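Local coordinates for fucose-binding lectin (Kordia periserrulae, PDB 6HTN), which probably binds carbohydrate as a beta-propeller lectin, and here holds methyl alpha-L-fucoside in pockets between its blades, at residues W6-G9 and I13-R16; S19-N24 and L42-S47. All blocks are in the same frame, centred on the assembly; numbering follows the deposited sequence. Where two conformers were deposited one is given.

Contact 1. Residues W6-G9 and I13-R16; sequences WLDG and IHLR. Unlike the reference sequence in segment 6-9: Leu7 (reference Val). With MFU (methyl alpha-L-fucopyranoside), chain G; MFU (methyl alpha-L-fucopyranoside), chain O.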
ATOM      1  N   TRP A   6      -9.744  23.856  12.013  1.00 19.13           N
ATOM      2  CA  TRP A   6     -10.816  24.877  12.076  1.00 21.30           C
ATOM      3  C   TRP A   6     -10.276  26.085  12.815  1.00 23.99           C
ATOM      4  O   TRP A   6      -9.333  25.972  13.600  1.00 21.70           O
ATOM      5  CB  TRP A   6     -12.092  24.357  12.735  1.00 20.53           C
ATOM      6  CG  TRP A   6     -11.947  24.015  14.186  1.00 21.85           C
ATOM      7  CD1 TRP A   6     -12.244  24.822  15.257  1.00 23.34           C
ATOM      8  CD2 TRP A   6     -11.412  22.812  14.747  1.00 21.25           C
ATOM      9  NE1 TRP A   6     -11.968  24.179  16.441  1.00 24.39           N
ATOM     10  CE2 TRP A   6     -11.483  22.928  16.160  1.00 25.02           C
ATOM     11  CE3 TRP A   6     -10.963  21.590  14.195  1.00 22.56           C
ATOM     12  CZ2 TRP A   6     -11.072  21.921  17.019  1.00 24.17           C
ATOM     13  CZ3 TRP A   6     -10.629  20.576  15.049  1.00 24.20           C
ATOM     14  CH2 TRP A   6     -10.632  20.746  16.435  1.00 23.28           C
ATOM     15  N   LEU A   7     -10.880  27.233  12.542  1.00 23.34           N
ATOM     16  CA  LEU A   7     -10.572  28.495  13.256  1.00 26.59           C
ATOM     17  C   LEU A   7     -11.641  28.745  14.293  1.00 26.76           C
ATOM     18  O   LEU A   7     -12.839  28.570  14.004  1.00 28.03           O
ATOM     19  CB  LEU A   7     -10.577  29.623  12.245  1.00 26.18           C
ATOM     20  CG  LEU A   7      -9.359  29.715  11.362  1.00 27.92           C
ATOM     21  CD1 LEU A   7      -9.665  30.652  10.185  1.00 29.91           C
ATOM     22  CD2 LEU A   7      -8.087  30.117  12.071  1.00 27.95           C
ATOM     23  N   ASP A   8     -11.232  29.060  15.508  1.00 26.92           N
ATOM     24  CA  ASP A   8     -12.220  29.451  16.540  1.00 30.48           C
ATOM     25  C   ASP A   8     -12.539  30.946  16.361  1.00 32.87           C
ATOM     26  O   ASP A   8     -11.968  31.616  15.469  1.00 29.87           O
ATOM     27  CB  ASP A   8     -11.747  29.065  17.940  1.00 31.72           C
ATOM     28  CG  ASP A   8     -10.515  29.795  18.425  1.00 31.30           C
ATOM     29  OD1 ASP A   8     -10.254  30.953  17.965  1.00 35.18           O
ATOM     30  OD2 ASP A   8      -9.812  29.200  19.286  1.00 35.27           O
ATOM     31  N   GLY A   9     -13.408  31.447  17.233  1.00 39.59           N
ATOM     32  CA  GLY A   9     -13.890  32.843  17.175  1.00 43.30           C
ATOM     33  C   GLY A   9     -12.778  33.866  17.328  1.00 47.39           C
ATOM     34  O   GLY A   9     -12.959  35.016  16.830  1.00 47.45           O
ATOM     35  N   ILE A  13      -6.048  28.830  15.097  1.00 26.00           N
ATOM     36  CA  ILE A  13      -6.143  27.542  14.335  1.00 23.89           C
ATOM     37  C   ILE A  13      -6.109  26.360  15.315  1.00 24.79           C
ATOM     38  O   ILE A  13      -5.328  26.359  16.283  1.00 24.73           O
ATOM     39  CB  ILE A  13      -5.034  27.460  13.291  1.00 23.44           C
ATOM     40  CG1 ILE A  13      -5.260  26.266  12.343  1.00 22.74           C
ATOM     41  CG2 ILE A  13      -3.645  27.420  13.895  1.00 26.88           C
ATOM     42  CD1 ILE A  13      -6.581  26.342  11.583  1.00 23.07           C
ATOM     43  N   HIS A  14      -6.906  25.353  15.027  1.00 20.26           N
ATOM     44  CA  HIS A  14      -6.910  24.042  15.697  1.00 18.04           C
ATOM     45  C   HIS A  14      -6.624  22.990  14.633  1.00 21.54           C
ATOM     46  O   HIS A  14      -7.298  23.033  13.593  1.00 21.93           O
ATOM     47  CB  HIS A  14      -8.229  23.773  16.393  1.00 18.90           C
ATOM     48  CG  HIS A  14      -8.533  24.826  17.422  1.00 20.92           C
ATOM     49  ND1 HIS A  14      -8.232  24.617  18.773  1.00 27.34           N
ATOM     50  CD2 HIS A  14      -9.029  26.092  17.303  1.00 25.06           C
ATOM     51  CE1 HIS A  14      -8.581  25.731  19.456  1.00 28.52           C
ATOM     52  NE2 HIS A  14      -9.039  26.644  18.601  1.00 25.57           N
ATOM     53  N   LEU A  15      -5.651  22.121  14.886  1.00 20.96           N
ATOM     54  CA  LEU A  15      -5.306  21.030  13.924  1.00 19.67           C
ATOM     55  C   LEU A  15      -5.590  19.712  14.591  1.00 20.48           C
ATOM     56  O   LEU A  15      -5.292  19.526  15.803  1.00 18.60           O
ATOM     57  CB  LEU A  15      -3.819  21.121  13.551  1.00 19.68           C
ATOM     58  CG  LEU A  15      -3.297  22.437  12.996  1.00 22.34           C
ATOM     59  CD1 LEU A  15      -1.770  22.369  12.789  1.00 23.71           C
ATOM     60  CD2 LEU A  15      -3.961  22.790  11.676  1.00 23.50           C
ATOM     61  N   ARG A  16      -6.105  18.761  13.826  1.00 19.98           N
ATOM     62  CA  ARG A  16      -6.298  17.380  14.302  1.00 17.27           C
ATOM     63  C   ARG A  16      -5.713  16.456  13.230  1.00 19.09           C
ATOM     64  O   ARG A  16      -6.225  16.496  12.077  1.00 19.16           O
ATOM     65  CB  ARG A  16      -7.718  17.022  14.660  1.00 18.70           C
ATOM     66  CG  ARG A  16      -8.313  17.886  15.766  1.00 18.58           C
ATOM     67  CD  ARG A  16      -7.677  17.518  17.122  1.00 19.78           C
ATOM     68  NE  ARG A  16      -8.308  18.306  18.219  1.00 19.56           N
ATOM     69  CZ  ARG A  16      -7.939  19.507  18.624  1.00 19.60           C
ATOM     70  NH1 ARG A  16      -7.006  20.192  18.042  1.00 19.45           N
ATOM     71  NH2 ARG A  16      -8.573  20.043  19.645  1.00 21.19           N
TER
HETATM   72  C1  MFU G 201      -9.637  17.558  22.196  1.00 20.90           C
HETATM   73  C2  MFU G 201      -9.389  16.112  21.759  1.00 21.14           C
HETATM   74  C3  MFU G 201     -10.593  15.363  21.292  1.00 19.33           C
HETATM   75  C4  MFU G 201     -11.189  16.113  20.112  1.00 18.28           C
HETATM   76  C5  MFU G 201     -11.439  17.516  20.691  1.00 19.37           C
HETATM   77  C6  MFU G 201     -11.973  18.448  19.558  1.00 20.44           C
HETATM   78  O1  MFU G 201     -10.548  17.354  23.219  1.00 24.11           O
HETATM   79  O2  MFU G 201      -8.925  15.352  22.935  1.00 22.15           O
HETATM   80  O3  MFU G 201     -10.328  14.011  20.852  1.00 21.20           O
HETATM   81  O4  MFU G 201     -10.224  16.288  19.047  1.00 19.67           O
HETATM   82  O5  MFU G 201     -10.229  18.204  21.030  1.00 21.60           O
HETATM   83  CM  MFU G 201     -10.896  18.629  23.825  1.00 25.24           C
HETATM   84  C1  MFU O 203       3.871  25.877  13.106  1.00 24.24           C
HETATM   85  C2  MFU O 203       4.202  24.385  13.099  1.00 21.35           C
HETATM   86  C3  MFU O 203       3.264  23.663  13.983  1.00 20.92           C
HETATM   87  C4  MFU O 203       1.812  23.835  13.662  1.00 21.36           C
HETATM   88  C5  MFU O 203       1.550  25.370  13.775  1.00 19.43           C
HETATM   89  C6  MFU O 203       0.127  25.652  13.395  1.00 23.66           C
HETATM   90  O1  MFU O 203       4.129  26.285  14.438  1.00 27.75           O
HETATM   91  O2  MFU O 203       5.558  24.281  13.582  1.00 23.34           O
HETATM   92  O3  MFU O 203       3.631  22.239  14.001  1.00 22.09           O
HETATM   93  O4  MFU O 203       1.566  23.432  12.318  1.00 22.74           O
HETATM   94  O5  MFU O 203       2.453  26.016  12.904  1.00 20.98           O
HETATM   95  CM  MFU O 203       3.730  27.695  14.643  1.00 28.82           C
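His14 NE2 donates to Asp8 OD2 at 2.8 Å along an almost straight line (178°), the oxygen lying in the imidazole plane but met from above the carboxylate plane. Asp8 OD1 turns back to Ser10 and Gln12 in the hairpin loop, while His14 ND1 goes to Asp33; the imidazole is thus gripped at both nitrogens, which fixes its rotation. Alongside the imidazole, the Trp6 indole lies nearly parallel but slid well aside, and the closer touch is a CH-pi contact, His14 CB sitting 3.5 Å from the centroid of the six-membered ring. With chi1 at 66°, Trp6 CG stands between its backbone N and carbonyl carbon, and the indole runs on to Arg16, whose CG meets the ring edge, 3.6 Å from CZ3. Trp6 CH2 then sits over the guanidinium face. The backbones pair antiparallel, His14 N giving 2.9 Å to Trp6 O. Arg16 NH1 bonds its neighbour Leu15 O. Arg16 NE reaches O4 of the chain G fucoside at 2.9 Å and Arg16 NH2, while keeping a salt bridge to Asp33, its ring O5 at 2.8 Å. This is the hairpin of the first two strands of a four-stranded propeller blade, presenting the arginine of a fucose pocket.

Contact 2. Residues S19-N24 and L42-S47; sequences SLQQSN and LTNQFS. With EDO (1,2-ethanediol), chain L.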
ATOM      1  N   SER A  19      -3.586   9.180  12.390  1.00 15.66           N
ATOM      2  CA  SER A  19      -2.685   8.184  11.768  1.00 15.81           C
ATOM      3  C   SER A  19      -2.800   6.838  12.461  1.00 17.73           C
ATOM      4  O   SER A  19      -3.298   6.745  13.573  1.00 17.59           O
ATOM      5  CB  SER A  19      -1.286   8.674  11.717  1.00 16.11           C
ATOM      6  OG  SER A  19      -0.742   8.855  13.057  1.00 18.02           O
ATOM      7  N   LEU A  20      -2.384   5.777  11.776  1.00 16.79           N
ATOM      8  CA  LEU A  20      -2.447   4.387  12.279  1.00 17.85           C
ATOM      9  C   LEU A  20      -1.084   4.075  12.851  1.00 16.71           C
ATOM     10  O   LEU A  20      -0.061   4.112  12.119  1.00 18.39           O
ATOM     11  CB  LEU A  20      -2.811   3.430  11.147  1.00 17.45           C
ATOM     12  CG  LEU A  20      -2.835   1.968  11.562  1.00 18.37           C
ATOM     13  CD1 LEU A  20      -3.882   1.707  12.617  1.00 18.47           C
ATOM     14  CD2 LEU A  20      -3.065   1.121  10.332  1.00 18.42           C
ATOM     15  N   GLN A  21      -1.006   3.760  14.141  1.00 17.22           N
ATOM     16  CA  GLN A  21       0.310   3.481  14.775  1.00 17.83           C
ATOM     17  C   GLN A  21       0.860   2.106  14.360  1.00 17.01           C
ATOM     18  O   GLN A  21       0.200   1.111  14.503  1.00 19.70           O
ATOM     19  CB  GLN A  21       0.187   3.570  16.290  1.00 17.88           C
ATOM     20  CG  GLN A  21      -0.215   4.959  16.753  1.00 18.40           C
ATOM     21  CD  GLN A  21      -0.586   4.991  18.222  1.00 20.22           C
ATOM     22  OE1 GLN A  21       0.331   5.115  19.072  1.00 24.98           O
ATOM     23  NE2 GLN A  21      -1.851   4.817  18.556  1.00 18.45           N
ATOM     24  N   GLN A  22       2.079   2.135  13.927  1.00 17.23           N
ATOM     25  CA  GLN A  22       2.814   0.928  13.468  1.00 17.18           C
ATOM     26  C   GLN A  22       2.971  -0.062  14.619  1.00 21.11           C
ATOM     27  O   GLN A  22       2.889  -1.270  14.375  1.00 22.46           O
ATOM     28  CB  GLN A  22       4.158   1.325  12.875  1.00 18.23           C
ATOM     29  CG  GLN A  22       4.047   2.077  11.556  1.00 21.55           C
ATOM     30  CD  GLN A  22       5.321   2.713  11.040  1.00 20.55           C
ATOM     31  OE1 GLN A  22       6.371   2.599  11.673  1.00 21.76           O
ATOM     32  NE2 GLN A  22       5.222   3.296   9.855  1.00 22.19           N
ATOM     33  N   SER A  23       3.140   0.431  15.838  1.00 20.60           N
ATOM     34  CA  SER A  23       3.554  -0.437  16.971  1.00 22.67           C
ATOM     35  C   SER A  23       2.326  -1.123  17.576  1.00 20.94           C
ATOM     36  O   SER A  23       2.522  -2.124  18.332  1.00 21.91           O
ATOM     37  CB  SER A  23       4.337   0.337  18.010  1.00 26.26           C
ATOM     38  OG  SER A  23       3.476   1.239  18.650  1.00 31.98           O
ATOM     39  N   ASN A  24       1.086  -0.596  17.406  1.00 20.63           N
ATOM     40  CA  ASN A  24      -0.057  -1.242  18.080  1.00 19.95           C
ATOM     41  C   ASN A  24      -1.325  -1.322  17.258  1.00 19.20           C
ATOM     42  O   ASN A  24      -2.297  -1.858  17.732  1.00 21.09           O
ATOM     43  CB  ASN A  24      -0.339  -0.572  19.426  1.00 22.51           C
ATOM     44  CG  ASN A  24      -0.809   0.868  19.298  1.00 27.18           C
ATOM     45  OD1 ASN A  24      -1.137   1.313  18.211  1.00 21.56           O
ATOM     46  ND2 ASN A  24      -0.667   1.662  20.365  1.00 33.16           N
ATOM     47  N   LEU A  42      -9.068  10.439  21.084  0.70 23.16           N
ATOM     48  CA  LEU A  42      -9.295   9.263  20.212  0.70 20.96           C
ATOM     49  C   LEU A  42      -8.152   8.243  20.382  0.70 20.58           C
ATOM     50  O   LEU A  42      -8.383   7.065  20.178  0.70 20.59           O
ATOM     51  CB  LEU A  42      -9.438   9.742  18.761  0.70 21.58           C
ATOM     52  CG  LEU A  42      -9.503   8.641  17.701  0.70 21.80           C
ATOM     53  CD1 LEU A  42     -10.412   9.094  16.533  0.70 22.61           C
ATOM     54  CD2 LEU A  42      -8.089   8.320  17.194  0.70 22.87           C
ATOM     55  N   THR A  43      -6.970   8.739  20.730  1.00 20.67           N
ATOM     56  CA  THR A  43      -5.714   7.945  20.723  1.00 20.97           C
ATOM     57  C   THR A  43      -5.882   6.632  21.473  1.00 22.94           C
ATOM     58  O   THR A  43      -6.338   6.635  22.645  1.00 22.48           O
ATOM     59  CB  THR A  43      -4.585   8.752  21.315  1.00 21.11           C
ATOM     60  OG1 THR A  43      -4.388   9.895  20.503  1.00 20.39           O
ATOM     61  CG2 THR A  43      -3.282   7.985  21.431  1.00 21.73           C
ATOM     62  N   ASN A  44      -5.476   5.526  20.824  1.00 19.54           N
ATOM     63  CA  ASN A  44      -5.372   4.163  21.404  1.00 21.65           C
ATOM     64  C   ASN A  44      -6.746   3.552  21.657  1.00 24.96           C
ATOM     65  O   ASN A  44      -6.765   2.454  22.233  1.00 29.00           O
ATOM     66  CB  ASN A  44      -4.452   4.160  22.634  1.00 21.45           C
ATOM     67  CG  ASN A  44      -3.014   4.294  22.203  1.00 23.50           C
ATOM     68  OD1 ASN A  44      -2.636   3.964  21.066  1.00 23.87           O
ATOM     69  ND2 ASN A  44      -2.146   4.749  23.107  1.00 25.27           N
ATOM     70  N   GLN A  45      -7.854   4.163  21.259  1.00 24.00           N
ATOM     71  CA  GLN A  45      -9.163   3.558  21.498  1.00 22.81           C
ATOM     72  C   GLN A  45      -9.556   2.556  20.422  1.00 27.19           C
ATOM     73  O   GLN A  45     -10.320   1.626  20.723  1.00 25.58           O
ATOM     74  CB  GLN A  45     -10.285   4.577  21.608  1.00 27.41           C
ATOM     75  CG  GLN A  45     -10.221   5.485  22.814  1.00 27.99           C
ATOM     76  CD  GLN A  45     -11.572   6.175  22.988  1.00 26.74           C
ATOM     77  OE1 GLN A  45     -12.621   5.528  23.052  1.00 31.56           O
ATOM     78  NE2 GLN A  45     -11.567   7.504  22.936  1.00 26.76           N
ATOM     79  N   PHE A  46      -9.112   2.748  19.180  0.70 23.19           N
ATOM     80  CA  PHE A  46      -9.713   2.028  18.038  0.70 21.51           C
ATOM     81  C   PHE A  46      -8.643   1.389  17.124  0.70 20.35           C
ATOM     82  O   PHE A  46      -7.688   2.061  16.745  0.70 21.31           O
ATOM     83  CB  PHE A  46     -10.572   2.971  17.203  0.70 22.53           C
ATOM     84  CG  PHE A  46     -11.586   3.744  18.017  0.70 22.78           C
ATOM     85  CD1 PHE A  46     -12.710   3.146  18.510  0.70 26.05           C
ATOM     86  CD2 PHE A  46     -11.346   5.080  18.282  0.70 25.23           C
ATOM     87  CE1 PHE A  46     -13.617   3.883  19.262  0.70 25.77           C
ATOM     88  CE2 PHE A  46     -12.296   5.848  18.953  0.70 25.14           C
ATOM     89  CZ  PHE A  46     -13.403   5.225  19.475  0.70 25.53           C
ATOM     90  N   SER A  47      -8.820   0.115  16.828  1.00 19.70           N
ATOM     91  CA  SER A  47      -7.964  -0.650  15.903  1.00 19.52           C
ATOM     92  C   SER A  47      -8.393  -0.357  14.461  1.00 20.52           C
ATOM     93  O   SER A  47      -9.609  -0.249  14.180  1.00 21.48           O
ATOM     94  CB  SER A  47      -8.018  -2.117  16.194  1.00 21.83           C
ATOM     95  OG  SER A  47      -7.288  -2.366  17.402  1.00 23.45           O
TER
HETATM   96  C1  EDO L 206      -2.027   1.542  25.262  1.00 37.72           C
HETATM   97  O1  EDO L 206      -3.233   1.955  25.954  1.00 42.94           O
HETATM   98  C2  EDO L 206      -2.137   1.183  23.810  1.00 42.67           C
HETATM   99  O2  EDO L 206      -0.902   0.541  23.224  1.00 46.07           O
HETATM  100  O   HOH W   1       0.567   5.078  21.721  1.00 32.60           O
HETATM  101  O   HOH W   2      -4.650  -3.203  16.960  1.00 30.01           O
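A type II turn from Leu42 to Gln45 lifts the Asn44 side chain against Gln21 and Asn24. At its start, Leu42 is buried beside a bound fucoside and Trp87, with its backbone N held by Glu29. Thr43 follows, its hydroxyl hydrogen-bonded to the backbone at Gly40 and Glu29. Asn44 comes third in the turn, with a positive phi of 71°, and does most of the work. Asn44 OD1 accepts from Gln21 NE2 at 2.8 Å, the donor tilted 32° from the carbonyl plane, and more weakly from Asn24 ND2 at 3.1 Å. The two donors come differently: the Gln21 amide is turned only 17° from that of Asn44, whereas the Asn24 amide stands nearly upright to it. Asn24 OD1 accepts from Lys26 N, and its ND2 also donates to O2 of an ethanediol, probably from the crystallisation liquor. A water completes the Gln21 pairing, donating to Gln21 OE1 at 2.7 Å and accepting from Asn44 ND2 at 3.1 Å, so both ends of each amide are used. Gln21 gets there on an extended chain, and its NE2 also serves Lys26 O. This is the linker that carries the chain from one four-stranded propeller blade to the next, where it passes the turn between strands 13-20 and 27-32. Gln45 N closes the turn onto Leu42 O at 3.1 Å. Phe46 then packs on Trp87 and Leu80 of the following blade. At Ser47 the touch is through water: one molecule donates to Asn24 O at 2.8 Å and lies 2.8 Å from Ser47 OG.

Overall arrangement
From the N terminus, the chain runs out along strand 3-7, turns, and comes back on strand 13-20; contact 1 closes that short hairpin loop at one end of the first blade. Strand 13-20 then runs on to the other end, about 23 Å away between contact centres, where residues 19-24 open contact 2. The chain next makes strands 27-32 and 37-39 before 42-47 returns to close this longer loop. The two are in series, neither nested nor crossed, and share strand 13-20. Contact 1 joins the first two strands of the blade, and contact 2 ties its second-to-third-strand turn to the exit linker. Both also touch the second subunit.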